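Local coordinates for coenzyme A transferase (Yersinia pestis, PDB 3QLI), which probably transfers coenzyme A between acyl-CoA thioesters and free carboxylates such as acetate, at residues 46-52 / 75-81; 58-63 / 84-90; 141-147 / 173-179; 208-214 / 297-303. All coordinates share one frame. Numbering follows the deposited sequence.

Contact 1: 46-52 / 75-81; sequences MFAAEPP and FETAKIA
One backbone hydrogen bond and one carboxylate join the turn 46-52 to residues 75-81. Phe47 N donates to Glu76 O at 2.9 Å; Met46 lies opposite Glu76 (CA-CA 5.2 Å) and Phe47 opposite Ala78 (5.0 Å). Phe47 (phi/psi 57/-118) opens a 3-10 turn at 48-49, where Ala49 N bonds to Met46 O and Glu50 N to Phe47 O. Glu50 (chi1 m, chi2 t) then reaches the start of helix 79-83, whose N-cap is Ala78. Glu50 OE1 accepts weak hydrogen bonds from Ala78 N (3.3 Å) and Ala81 N (3.1 Å), and Glu50 OE2 a weak one from Ala78 N (3.3 Å). Glu50 thus replaces an N-cap side chain at Ala81 N, the N3 amide, which also bonds weakly to Ala78 O, and accepts the Ala78 amide. Thr77 OG1 is bonded to Glu105. Apolar contacts flank this centre: Phe47 CD1 to Ala78 CB and Pro52 CB to Ile80 CG2, both 3.7 Å, and Met46 CE to Phe75 CB, 3.8 Å. Glu76, with a left-handed backbone (53/64), belongs to a coenzyme A site. The chemistry implies a buried carboxylate shared weakly among main-chain NH groups at a helix start.

Contact 2: 58-63 / 84-90; sequences LADRAT and TILRYEL
The last turns of helix 52-63, which links strands 41-44 and 70-74 of the parallel sheet, rest on the connection from helix 79-83 to edge strand 94-98, with Ala59 opposite Ile85 (CA-CA 4.6 Å) and Ala62 opposite Leu90 (6.6 Å). Residues 58-63 are regular alpha helix. Thr84 leaves helical geometry (phi/psi -106/-90) and begins a type I beta turn to Arg87, after which a 3-10 turn at 88-90 brings Leu90 back to the helix, its N bonded to Arg87 O at 2.8 Å.

The packing is apolar and centres on Ala59, whose methyl lets the chain come close: Ala59 CB is 3.5 Å from Thr84 C and 3.7 Å from Leu90 CD1. Leu90 (chi1 m, chi2 t) reaches Ala62 with CD2 to CB at 4.2 Å, while Leu58 CB meets Ile85 CG2 at 4.0 Å. Ile94 of strand 94-98 touches Ala62 and Ile85.

Polar links pass through water. One water joins Asp60 OD1 (2.7 Å), Thr63 OG1 (2.8 Å) and Arg87 NH2 (2.9 Å); a second bridges Thr63 OG1 (2.9 Å) and Arg87 NH2 (3.1 Å). Within 84-90, Arg87 NE forms a salt bridge (weak hydrogen bond) with Glu89 OE1 at 3.3 Å, and Arg87 NH1 is bonded to Asp83 O.

No direct hydrogen bond crosses, so the chemistry is that of a small-residue helix face packed against a turn, with a hydrated charged margin.

Contact 3: 141-147 / 173-179; sequences IDTFMHT and ARRFIVE
The Phe176 ring lies beside that of Phe144, slid so far that the two barely overlap: planes at 27°, centroids 6.0 Å apart, Phe144 CD2 to Phe176 CE1 3.6 Å. Both use chi1 t. They sit on parallel strands, 143-147 and 175-179, whose axes approach to 4.7 Å at 20°, in register from Thr143-Arg175 to Thr147-Glu179. The ladder runs Arg175 N to Asp142 O (2.9 Å), Phe144 N to Arg175 O (2.9 Å), Ile177 N to Phe144 O (2.9 Å), a weak His146 N to Ile177 O (3.3 Å), and Glu179 N to His146 O (3.1 Å). Just before the strands, Arg174 N bonds to Ile141 O (3.2 Å), and Arg174 forms a salt bridge with Asp142, NH2 and NE lying 2.7 and 2.8 Å from OD1. Phe144, His146, Phe176 and Val178 share one sheet face; Thr143, Met145, Thr147, Arg175, Ile177 and Glu179 share the other, where Thr143 CG2 is 3.7 Å from Ile177 CD1. The pair belongs to a six-stranded parallel sheet of order 3-2-1-4-5-6, as in Rossmann-like folds. Helix 166-172 covers the phenylalanine face, helix 52-63 packs on Met145 and Ile177, and strand 41-44 continues the sheet beyond 143-148.

Contact 4: 208-214 / 297-303; sequences PLIEMPV and MGQQEMY
Glu211 OE2 accepts Gln300 N at 2.8 Å, so a side chain from the extended segment 208-214 meets an amide in the first turn of helix 300-306, whose N-cap is Gln299. Three more hydrogen bonds of 2.9 Å follow: Met212 N to Gly298 O, Gln299 NE2 to Met212 O, and Tyr303 OH to Ile210 O. The same Tyr303 OH accepts Gly298 N at 3.1 Å, and a water links Leu209 N (3.0 Å) with Gln300 OE1 (3.2 Å). The backbones come closest at Glu211-Gln299 (CA-CA 4.8 Å) and Met212-Gly298 (5.0 Å). Around them, Leu209 CD1 makes a CH-pi contact over the Tyr303 ring (chi1 m), 4.0 Å from its centroid, and Met212 SD lies 4.1 Å from Met297 CB. Met212 touches Val242 and Met297 lies near Glu76. The arrangement is a helix start held by the extended connection from edge strand 201-204 of the parallel sheet to helix 220-230, between residues of two coenzyme A-binding positions, Glu76 of one and Val242 of the other.

How the contacts relate
From the N terminus, strand 41-44 leads into the turn of contact 1, and helix 52-63 then carries the chain into contact 2. Contact 1 closes when the chain returns past strand 70-74; contact 2 closes shortly afterwards, so the two cross, and Ala81 O probably bonds to Leu86 N. Contact 3 follows in series, pairing strand 143-148, the neighbour of 41-44, with 175-180 in the same sheet; it meets contact 1 where Ala49 O probably accepts Thr147 N, and contact 2 through Leu58 and Met145. Contact 4 comes last and closes the longest loop, bringing 297-303 back to 208-214, where Ile210 and Met297 pack on contact 1. Contacts 2 and 4 do not touch.

Contact 1: 46-52 / 75-81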
# COMPACT_ATOMS: atom_id res chain seq x y z
N MET A 46 23.77 1.62 -3.99
CA MET A 46 22.99 1.38 -5.20
C MET A 46 23.60 1.94 -6.48
O MET A 46 24.11 3.06 -6.49
CB MET A 46 21.59 1.99 -5.06
CG MET A 46 20.79 1.53 -3.85
SD MET A 46 19.24 2.44 -3.71
CE MET A 46 18.36 1.83 -5.15
N PHE A 47 23.57 1.15 -7.56
CA PHE A 47 24.05 1.63 -8.86
C PHE A 47 25.50 2.11 -8.89
O PHE A 47 26.43 1.35 -8.64
CB PHE A 47 23.11 2.68 -9.45
CG PHE A 47 23.20 2.79 -10.95
CD1 PHE A 47 22.94 1.69 -11.75
CD2 PHE A 47 23.56 3.98 -11.55
CE1 PHE A 47 23.04 1.79 -13.13
CE2 PHE A 47 23.66 4.08 -12.92
CZ PHE A 47 23.39 2.98 -13.72
N ALA A 48 25.66 3.39 -9.22
CA ALA A 48 26.96 4.03 -9.34
C ALA A 48 27.69 3.95 -8.01
O ALA A 48 28.92 4.03 -7.96
CB ALA A 48 26.80 5.48 -9.77
N ALA A 49 26.93 3.80 -6.94
CA ALA A 49 27.45 3.66 -5.58
C ALA A 49 28.26 2.36 -5.38
O ALA A 49 29.13 2.31 -4.51
CB ALA A 49 26.33 3.76 -4.56
N GLU A 50 27.97 1.32 -6.16
CA GLU A 50 28.69 0.06 -6.01
C GLU A 50 30.17 0.35 -6.22
O GLU A 50 30.54 1.05 -7.16
CB GLU A 50 28.19 -0.97 -7.03
CG GLU A 50 26.69 -1.27 -6.94
CD GLU A 50 26.20 -2.22 -8.02
OE1 GLU A 50 26.90 -2.39 -9.04
OE2 GLU A 50 25.11 -2.81 -7.84
N PRO A 51 31.03 -0.19 -5.35
CA PRO A 51 32.46 0.12 -5.41
C PRO A 51 33.29 -0.88 -6.24
O PRO A 51 33.50 -2.01 -5.80
CB PRO A 51 32.88 0.11 -3.94
CG PRO A 51 31.95 -0.88 -3.31
CD PRO A 51 30.65 -0.84 -4.08
N PRO A 52 33.74 -0.48 -7.44
CA PRO A 52 34.36 -1.44 -8.37
C PRO A 52 35.63 -2.10 -7.88
O PRO A 52 35.81 -3.29 -8.14
CB PRO A 52 34.65 -0.59 -9.62
CG PRO A 52 34.63 0.84 -9.14
CD PRO A 52 33.57 0.85 -8.06
N PHE A 75 20.13 -3.47 -3.77
CA PHE A 75 19.13 -2.92 -4.68
C PHE A 75 19.82 -2.22 -5.86
O PHE A 75 20.96 -1.78 -5.74
CB PHE A 75 18.32 -1.83 -3.97
CG PHE A 75 17.31 -2.33 -2.99
CD1 PHE A 75 15.99 -2.51 -3.37
CD2 PHE A 75 17.66 -2.57 -1.67
CE1 PHE A 75 15.05 -2.95 -2.46
CE2 PHE A 75 16.72 -3.01 -0.76
CZ PHE A 75 15.41 -3.20 -1.15
N GLU A 76 19.11 -2.09 -6.98
CA GLU A 76 19.63 -1.37 -8.15
C GLU A 76 21.01 -1.77 -8.69
O GLU A 76 21.95 -0.99 -8.66
CB GLU A 76 19.57 0.14 -7.92
CG GLU A 76 19.39 0.95 -9.19
CD GLU A 76 18.16 0.54 -9.99
OE1 GLU A 76 17.16 0.13 -9.37
OE2 GLU A 76 18.20 0.65 -11.23
N THR A 77 21.11 -3.00 -9.18
CA THR A 77 22.36 -3.54 -9.72
C THR A 77 22.92 -2.79 -10.93
O THR A 77 22.18 -2.28 -11.77
CB THR A 77 22.20 -5.01 -10.14
OG1 THR A 77 21.21 -5.64 -9.31
CG2 THR A 77 23.51 -5.76 -10.01
N ALA A 78 24.25 -2.74 -11.01
CA ALA A 78 24.97 -2.08 -12.10
C ALA A 78 25.99 -3.06 -12.67
O ALA A 78 26.35 -4.03 -12.01
CB ALA A 78 25.65 -0.83 -11.60
N LYS A 79 26.52 -2.74 -13.84
CA LYS A 79 27.46 -3.62 -14.52
C LYS A 79 28.65 -3.91 -13.63
O LYS A 79 29.24 -4.99 -13.72
CB LYS A 79 27.93 -2.98 -15.83
CG LYS A 79 28.84 -3.87 -16.66
CD LYS A 79 29.04 -3.30 -18.06
CE LYS A 79 30.08 -4.10 -18.82
NZ LYS A 79 29.81 -5.56 -18.77
N ILE A 80 29.01 -2.98 -12.76
CA ILE A 80 30.14 -3.21 -11.89
C ILE A 80 29.88 -4.46 -11.04
O ILE A 80 30.74 -5.32 -10.92
CB ILE A 80 30.33 -2.03 -10.93
CG1 ILE A 80 30.62 -0.74 -11.70
CG2 ILE A 80 31.44 -2.32 -9.92
CD1 ILE A 80 30.22 0.52 -10.96
N ALA A 81 28.68 -4.56 -10.47
CA ALA A 81 28.31 -5.73 -9.68
C ALA A 81 28.17 -7.02 -10.51
O ALA A 81 28.63 -8.08 -10.10
CB ALA A 81 27.04 -5.47 -8.88

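Contact 2: 58-63 / 84-90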
# COMPACT_ATOMS: atom_id res chain seq x y z
N LEU A 58 36.70 -8.63 -3.81
CA LEU A 58 35.86 -9.63 -3.18
C LEU A 58 35.62 -10.81 -4.13
O LEU A 58 35.70 -11.97 -3.72
CB LEU A 58 34.53 -9.01 -2.73
CG LEU A 58 33.54 -9.91 -1.98
CD1 LEU A 58 34.23 -10.67 -0.80
CD2 LEU A 58 32.34 -9.07 -1.50
N ALA A 59 35.32 -10.52 -5.40
CA ALA A 59 35.10 -11.58 -6.39
C ALA A 59 36.36 -12.45 -6.53
O ALA A 59 36.28 -13.68 -6.60
CB ALA A 59 34.72 -10.97 -7.74
N ASP A 60 37.52 -11.80 -6.59
CA ASP A 60 38.78 -12.53 -6.65
C ASP A 60 38.95 -13.46 -5.44
O ASP A 60 39.46 -14.59 -5.57
CB ASP A 60 39.96 -11.55 -6.74
CG ASP A 60 39.99 -10.78 -8.06
OD1 ASP A 60 39.16 -11.06 -8.96
OD2 ASP A 60 40.85 -9.87 -8.20
N ARG A 61 38.50 -13.00 -4.28
CA ARG A 61 38.58 -13.81 -3.07
C ARG A 61 37.75 -15.09 -3.21
O ARG A 61 38.17 -16.17 -2.79
CB ARG A 61 38.15 -12.98 -1.86
CG ARG A 61 38.84 -13.40 -0.59
CD ARG A 61 38.36 -12.67 0.65
NE ARG A 61 38.40 -13.61 1.76
CZ ARG A 61 37.79 -13.46 2.92
NH1 ARG A 61 37.09 -12.35 3.19
NH2 ARG A 61 37.89 -14.41 3.84
N ALA A 62 36.57 -14.96 -3.80
CA ALA A 62 35.72 -16.11 -4.09
C ALA A 62 36.38 -17.01 -5.13
O ALA A 62 36.38 -18.23 -5.01
CB ALA A 62 34.35 -15.64 -4.57
N THR A 63 36.95 -16.40 -6.17
CA THR A 63 37.62 -17.17 -7.22
C THR A 63 38.72 -18.06 -6.66
O THR A 63 38.88 -19.21 -7.08
CB THR A 63 38.19 -16.23 -8.30
OG1 THR A 63 37.11 -15.54 -8.92
CG2 THR A 63 38.95 -17.03 -9.36
N THR A 84 31.60 -8.52 -11.62
CA THR A 84 32.46 -9.10 -10.59
C THR A 84 31.85 -10.13 -9.64
O THR A 84 31.87 -11.33 -9.92
CB THR A 84 33.07 -7.97 -9.73
OG1 THR A 84 32.02 -7.19 -9.15
CG2 THR A 84 33.95 -7.06 -10.57
N ILE A 85 31.30 -9.66 -8.52
CA ILE A 85 30.73 -10.54 -7.50
C ILE A 85 29.54 -11.38 -7.94
O ILE A 85 29.36 -12.51 -7.49
CB ILE A 85 30.39 -9.79 -6.19
CG1 ILE A 85 29.40 -8.66 -6.44
CG2 ILE A 85 31.66 -9.27 -5.53
CD1 ILE A 85 28.60 -8.28 -5.21
N LEU A 86 28.71 -10.82 -8.81
CA LEU A 86 27.51 -11.50 -9.29
C LEU A 86 27.75 -12.48 -10.45
O LEU A 86 26.80 -13.08 -10.95
CB LEU A 86 26.43 -10.49 -9.66
CG LEU A 86 25.94 -9.59 -8.52
CD1 LEU A 86 24.80 -8.69 -8.97
CD2 LEU A 86 25.53 -10.41 -7.31
N ARG A 87 28.99 -12.62 -10.90
CA ARG A 87 29.27 -13.52 -12.02
C ARG A 87 28.74 -14.91 -11.70
O ARG A 87 28.97 -15.42 -10.60
CB ARG A 87 30.77 -13.59 -12.33
CG ARG A 87 31.31 -12.37 -13.06
CD ARG A 87 32.61 -12.68 -13.82
NE ARG A 87 33.58 -13.45 -13.04
CZ ARG A 87 34.45 -12.90 -12.19
NH1 ARG A 87 34.46 -11.59 -12.00
NH2 ARG A 87 35.31 -13.67 -11.53
N TYR A 88 28.05 -15.52 -12.66
CA TYR A 88 27.40 -16.82 -12.46
C TYR A 88 28.33 -17.84 -11.83
O TYR A 88 27.94 -18.60 -10.94
CB TYR A 88 26.87 -17.33 -13.81
CG TYR A 88 25.98 -18.55 -13.71
CD1 TYR A 88 24.60 -18.42 -13.55
CD2 TYR A 88 26.51 -19.84 -13.79
CE1 TYR A 88 23.78 -19.52 -13.46
CE2 TYR A 88 25.70 -20.95 -13.71
CZ TYR A 88 24.33 -20.79 -13.55
OH TYR A 88 23.52 -21.90 -13.46
N GLU A 89 29.59 -17.84 -12.25
CA GLU A 89 30.54 -18.86 -11.81
C GLU A 89 30.85 -18.77 -10.33
O GLU A 89 31.37 -19.71 -9.74
CB GLU A 89 31.84 -18.77 -12.60
CG GLU A 89 31.64 -18.55 -14.09
CD GLU A 89 31.57 -17.08 -14.45
OE1 GLU A 89 32.58 -16.36 -14.24
OE2 GLU A 89 30.51 -16.64 -14.95
N LEU A 90 30.53 -17.63 -9.72
CA LEU A 90 30.80 -17.43 -8.29
C LEU A 90 29.54 -17.63 -7.44
O LEU A 90 29.58 -17.46 -6.22
CB LEU A 90 31.38 -16.04 -8.04
CG LEU A 90 32.60 -15.61 -8.86
CD1 LEU A 90 32.98 -14.18 -8.54
CD2 LEU A 90 33.77 -16.55 -8.62
O HOH W 1 37.74 -13.08 -10.05
O HOH W 2 35.86 -16.73 -11.26

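Contact 3: 141-147 / 173-179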
# COMPACT_ATOMS: atom_id res chain seq x y z
N ILE A 141 23.43 -6.48 8.87
CA ILE A 141 24.52 -6.38 7.91
C ILE A 141 25.86 -6.36 8.63
O ILE A 141 26.10 -5.53 9.50
CB ILE A 141 24.37 -5.12 7.03
CG1 ILE A 141 23.06 -5.19 6.21
CG2 ILE A 141 25.62 -4.92 6.12
CD1 ILE A 141 22.95 -6.40 5.27
N ASP A 142 26.72 -7.30 8.28
CA ASP A 142 28.04 -7.37 8.91
C ASP A 142 29.05 -6.42 8.25
O ASP A 142 29.85 -5.79 8.94
CB ASP A 142 28.53 -8.82 8.90
CG ASP A 142 27.55 -9.75 9.59
OD1 ASP A 142 27.49 -9.69 10.84
OD2 ASP A 142 26.83 -10.51 8.91
N THR A 143 28.99 -6.31 6.93
CA THR A 143 29.89 -5.43 6.19
C THR A 143 29.11 -4.63 5.17
O THR A 143 28.28 -5.19 4.43
CB THR A 143 30.98 -6.23 5.42
OG1 THR A 143 31.72 -7.04 6.34
CG2 THR A 143 31.95 -5.26 4.73
N PHE A 144 29.36 -3.33 5.14
CA PHE A 144 28.78 -2.45 4.12
C PHE A 144 29.90 -1.76 3.34
O PHE A 144 30.87 -1.29 3.93
CB PHE A 144 27.86 -1.41 4.77
CG PHE A 144 27.04 -0.65 3.77
CD1 PHE A 144 26.05 -1.29 3.04
CD2 PHE A 144 27.26 0.71 3.55
CE1 PHE A 144 25.29 -0.61 2.11
CE2 PHE A 144 26.50 1.40 2.60
CZ PHE A 144 25.52 0.75 1.89
N MET A 145 29.77 -1.74 2.01
CA MET A 145 30.78 -1.11 1.14
C MET A 145 30.09 -0.10 0.21
O MET A 145 29.04 -0.39 -0.36
CB MET A 145 31.53 -2.18 0.31
CG MET A 145 31.94 -3.40 1.17
SD MET A 145 33.31 -4.38 0.48
CE MET A 145 32.52 -4.94 -1.02
N HIS A 146 30.69 1.08 0.06
CA HIS A 146 30.07 2.17 -0.71
C HIS A 146 31.19 3.08 -1.23
O HIS A 146 32.16 3.35 -0.51
CB HIS A 146 29.13 2.95 0.23
CG HIS A 146 28.08 3.79 -0.46
ND1 HIS A 146 28.36 4.97 -1.10
CD2 HIS A 146 26.73 3.65 -0.51
CE1 HIS A 146 27.23 5.51 -1.56
NE2 HIS A 146 26.23 4.72 -1.21
N THR A 147 31.08 3.52 -2.48
CA THR A 147 31.98 4.55 -3.04
C THR A 147 31.64 5.92 -2.44
O THR A 147 30.46 6.27 -2.29
CB THR A 147 31.83 4.60 -4.57
OG1 THR A 147 32.13 3.30 -5.12
CG2 THR A 147 32.73 5.68 -5.21
N ALA A 173 25.93 -1.14 9.95
CA ALA A 173 26.76 -2.33 9.64
C ALA A 173 27.89 -2.44 10.65
O ALA A 173 28.38 -1.43 11.16
CB ALA A 173 27.32 -2.25 8.23
N ARG A 174 28.30 -3.66 10.96
CA ARG A 174 29.35 -3.83 11.95
C ARG A 174 30.72 -3.36 11.47
O ARG A 174 31.58 -2.99 12.28
CB ARG A 174 29.34 -5.28 12.47
CG ARG A 174 28.07 -5.54 13.29
CD ARG A 174 27.97 -6.96 13.80
NE ARG A 174 27.21 -7.83 12.90
CZ ARG A 174 25.89 -7.91 12.89
NH1 ARG A 174 25.17 -7.15 13.70
NH2 ARG A 174 25.28 -8.74 12.05
N ARG A 175 30.92 -3.36 10.15
CA ARG A 175 32.08 -2.73 9.51
C ARG A 175 31.64 -1.93 8.26
O ARG A 175 30.77 -2.37 7.50
CB ARG A 175 33.14 -3.77 9.10
CG ARG A 175 33.78 -4.53 10.26
CD ARG A 175 34.67 -3.62 11.11
NE ARG A 175 35.52 -4.39 12.03
CZ ARG A 175 36.27 -3.85 12.98
NH1 ARG A 175 36.29 -2.53 13.16
NH2 ARG A 175 37.01 -4.63 13.76
N PHE A 176 32.25 -0.77 8.06
CA PHE A 176 31.96 0.08 6.92
C PHE A 176 33.25 0.34 6.16
O PHE A 176 34.21 0.89 6.72
CB PHE A 176 31.34 1.39 7.40
CG PHE A 176 31.00 2.36 6.30
CD1 PHE A 176 30.51 1.92 5.08
CD2 PHE A 176 31.17 3.73 6.49
CE1 PHE A 176 30.18 2.82 4.07
CE2 PHE A 176 30.85 4.64 5.48
CZ PHE A 176 30.35 4.18 4.27
N ILE A 177 33.29 -0.08 4.90
CA ILE A 177 34.49 0.05 4.07
C ILE A 177 34.18 1.00 2.92
O ILE A 177 33.22 0.77 2.19
CB ILE A 177 34.88 -1.31 3.45
CG1 ILE A 177 34.95 -2.38 4.53
CG2 ILE A 177 36.19 -1.19 2.66
CD1 ILE A 177 35.29 -3.78 3.99
N VAL A 178 34.98 2.05 2.76
CA VAL A 178 34.71 3.01 1.68
C VAL A 178 35.73 2.93 0.55
O VAL A 178 36.89 2.58 0.75
CB VAL A 178 34.65 4.46 2.19
CG1 VAL A 178 33.64 4.58 3.32
CG2 VAL A 178 36.02 4.92 2.62
N GLU A 179 35.26 3.25 -0.65
CA GLU A 179 36.12 3.39 -1.81
C GLU A 179 36.05 4.85 -2.25
O GLU A 179 35.04 5.30 -2.79
CB GLU A 179 35.65 2.46 -2.92
CG GLU A 179 36.44 2.57 -4.22
CD GLU A 179 36.27 1.33 -5.09
OE1 GLU A 179 36.11 0.23 -4.51
OE2 GLU A 179 36.31 1.44 -6.33

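Contact 4: 208-214 / 297-303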
# COMPACT_ATOMS: atom_id res chain seq x y z
N PRO A 208 35.65 7.15 -13.62
CA PRO A 208 34.35 7.79 -13.81
C PRO A 208 33.21 6.91 -13.29
O PRO A 208 33.31 5.68 -13.32
CB PRO A 208 34.26 7.96 -15.32
CG PRO A 208 35.72 8.07 -15.76
CD PRO A 208 36.45 7.11 -14.86
N LEU A 209 32.14 7.53 -12.82
CA LEU A 209 30.99 6.76 -12.34
C LEU A 209 30.28 6.08 -13.50
O LEU A 209 30.27 6.59 -14.61
CB LEU A 209 30.01 7.68 -11.62
CG LEU A 209 30.51 8.44 -10.39
CD1 LEU A 209 29.37 9.23 -9.75
CD2 LEU A 209 31.16 7.52 -9.38
N ILE A 210 29.68 4.92 -13.25
CA ILE A 210 28.91 4.26 -14.30
C ILE A 210 27.69 5.09 -14.67
O ILE A 210 27.07 5.74 -13.82
CB ILE A 210 28.47 2.82 -13.91
CG1 ILE A 210 28.05 2.05 -15.15
CG2 ILE A 210 27.36 2.85 -12.85
CD1 ILE A 210 27.55 0.64 -14.87
N GLU A 211 27.34 5.06 -15.95
CA GLU A 211 26.29 5.92 -16.45
C GLU A 211 25.06 5.12 -16.78
O GLU A 211 25.14 3.96 -17.17
CB GLU A 211 26.77 6.67 -17.70
CG GLU A 211 27.90 7.63 -17.43
CD GLU A 211 28.20 8.49 -18.63
OE1 GLU A 211 27.87 8.07 -19.76
OE2 GLU A 211 28.77 9.59 -18.45
N MET A 212 23.91 5.75 -16.61
CA MET A 212 22.69 5.21 -17.17
C MET A 212 22.80 5.50 -18.66
O MET A 212 23.04 6.64 -19.06
CB MET A 212 21.50 5.94 -16.56
CG MET A 212 20.17 5.36 -16.90
SD MET A 212 18.93 6.12 -15.83
CE MET A 212 19.11 7.86 -16.24
N PRO A 213 22.65 4.46 -19.50
CA PRO A 213 22.70 4.68 -20.95
C PRO A 213 21.59 5.61 -21.41
O PRO A 213 20.46 5.50 -20.93
CB PRO A 213 22.47 3.27 -21.53
CG PRO A 213 21.75 2.53 -20.43
CD PRO A 213 22.36 3.06 -19.16
N VAL A 214 21.91 6.54 -22.31
CA VAL A 214 20.93 7.41 -22.93
C VAL A 214 20.21 6.62 -24.03
O VAL A 214 20.86 6.12 -24.95
CB VAL A 214 21.59 8.66 -23.54
CG1 VAL A 214 20.61 9.44 -24.40
CG2 VAL A 214 22.18 9.55 -22.44
N MET A 297 20.87 8.72 -10.66
CA MET A 297 21.41 7.96 -11.79
C MET A 297 21.41 8.89 -12.99
O MET A 297 20.50 9.68 -13.14
CB MET A 297 20.52 6.75 -12.11
CG MET A 297 20.48 5.69 -11.00
SD MET A 297 19.70 4.14 -11.54
CE MET A 297 17.99 4.58 -11.63
N GLY A 298 22.44 8.82 -13.82
CA GLY A 298 22.49 9.71 -14.98
C GLY A 298 23.80 9.57 -15.72
O GLY A 298 24.35 8.46 -15.82
N GLN A 299 24.31 10.68 -16.24
CA GLN A 299 25.59 10.69 -16.96
C GLN A 299 26.58 11.66 -16.30
O GLN A 299 26.22 12.39 -15.37
CB GLN A 299 25.39 11.00 -18.44
CG GLN A 299 24.48 9.99 -19.18
CD GLN A 299 23.00 10.35 -19.09
OE1 GLN A 299 22.63 11.52 -19.18
NE2 GLN A 299 22.15 9.35 -18.92
N GLN A 300 27.83 11.64 -16.76
CA GLN A 300 28.88 12.39 -16.09
C GLN A 300 28.52 13.85 -15.87
O GLN A 300 28.83 14.42 -14.82
CB GLN A 300 30.20 12.32 -16.86
CG GLN A 300 31.32 13.06 -16.15
CD GLN A 300 32.70 12.71 -16.68
OE1 GLN A 300 33.48 12.02 -16.00
NE2 GLN A 300 33.02 13.18 -17.88
N GLU A 301 27.89 14.45 -16.86
CA GLU A 301 27.53 15.86 -16.76
C GLU A 301 26.61 16.10 -15.56
O GLU A 301 26.76 17.10 -14.85
CB GLU A 301 26.85 16.35 -18.04
CG GLU A 301 25.98 17.57 -17.81
CD GLU A 301 25.69 18.33 -19.09
OE1 GLU A 301 24.72 17.97 -19.80
OE2 GLU A 301 26.43 19.30 -19.38
N MET A 302 25.66 15.20 -15.34
CA MET A 302 24.76 15.36 -14.20
C MET A 302 25.49 15.10 -12.89
O MET A 302 25.30 15.82 -11.91
CB MET A 302 23.56 14.42 -14.31
CG MET A 302 22.58 14.60 -13.16
SD MET A 302 21.48 13.20 -12.91
CE MET A 302 22.56 12.13 -11.96
N TYR A 303 26.33 14.07 -12.85
CA TYR A 303 27.08 13.77 -11.63
C TYR A 303 27.97 14.95 -11.19
O TYR A 303 28.03 15.28 -10.00
CB TYR A 303 27.93 12.50 -11.80
CG TYR A 303 27.17 11.22 -12.07
CD1 TYR A 303 26.04 10.88 -11.33
CD2 TYR A 303 27.59 10.33 -13.07
CE1 TYR A 303 25.34 9.70 -11.58
CE2 TYR A 303 26.90 9.15 -13.32
CZ TYR A 303 25.78 8.84 -12.57
OH TYR A 303 25.10 7.66 -12.81
O HOH W 3 31.96 10.41 -13.65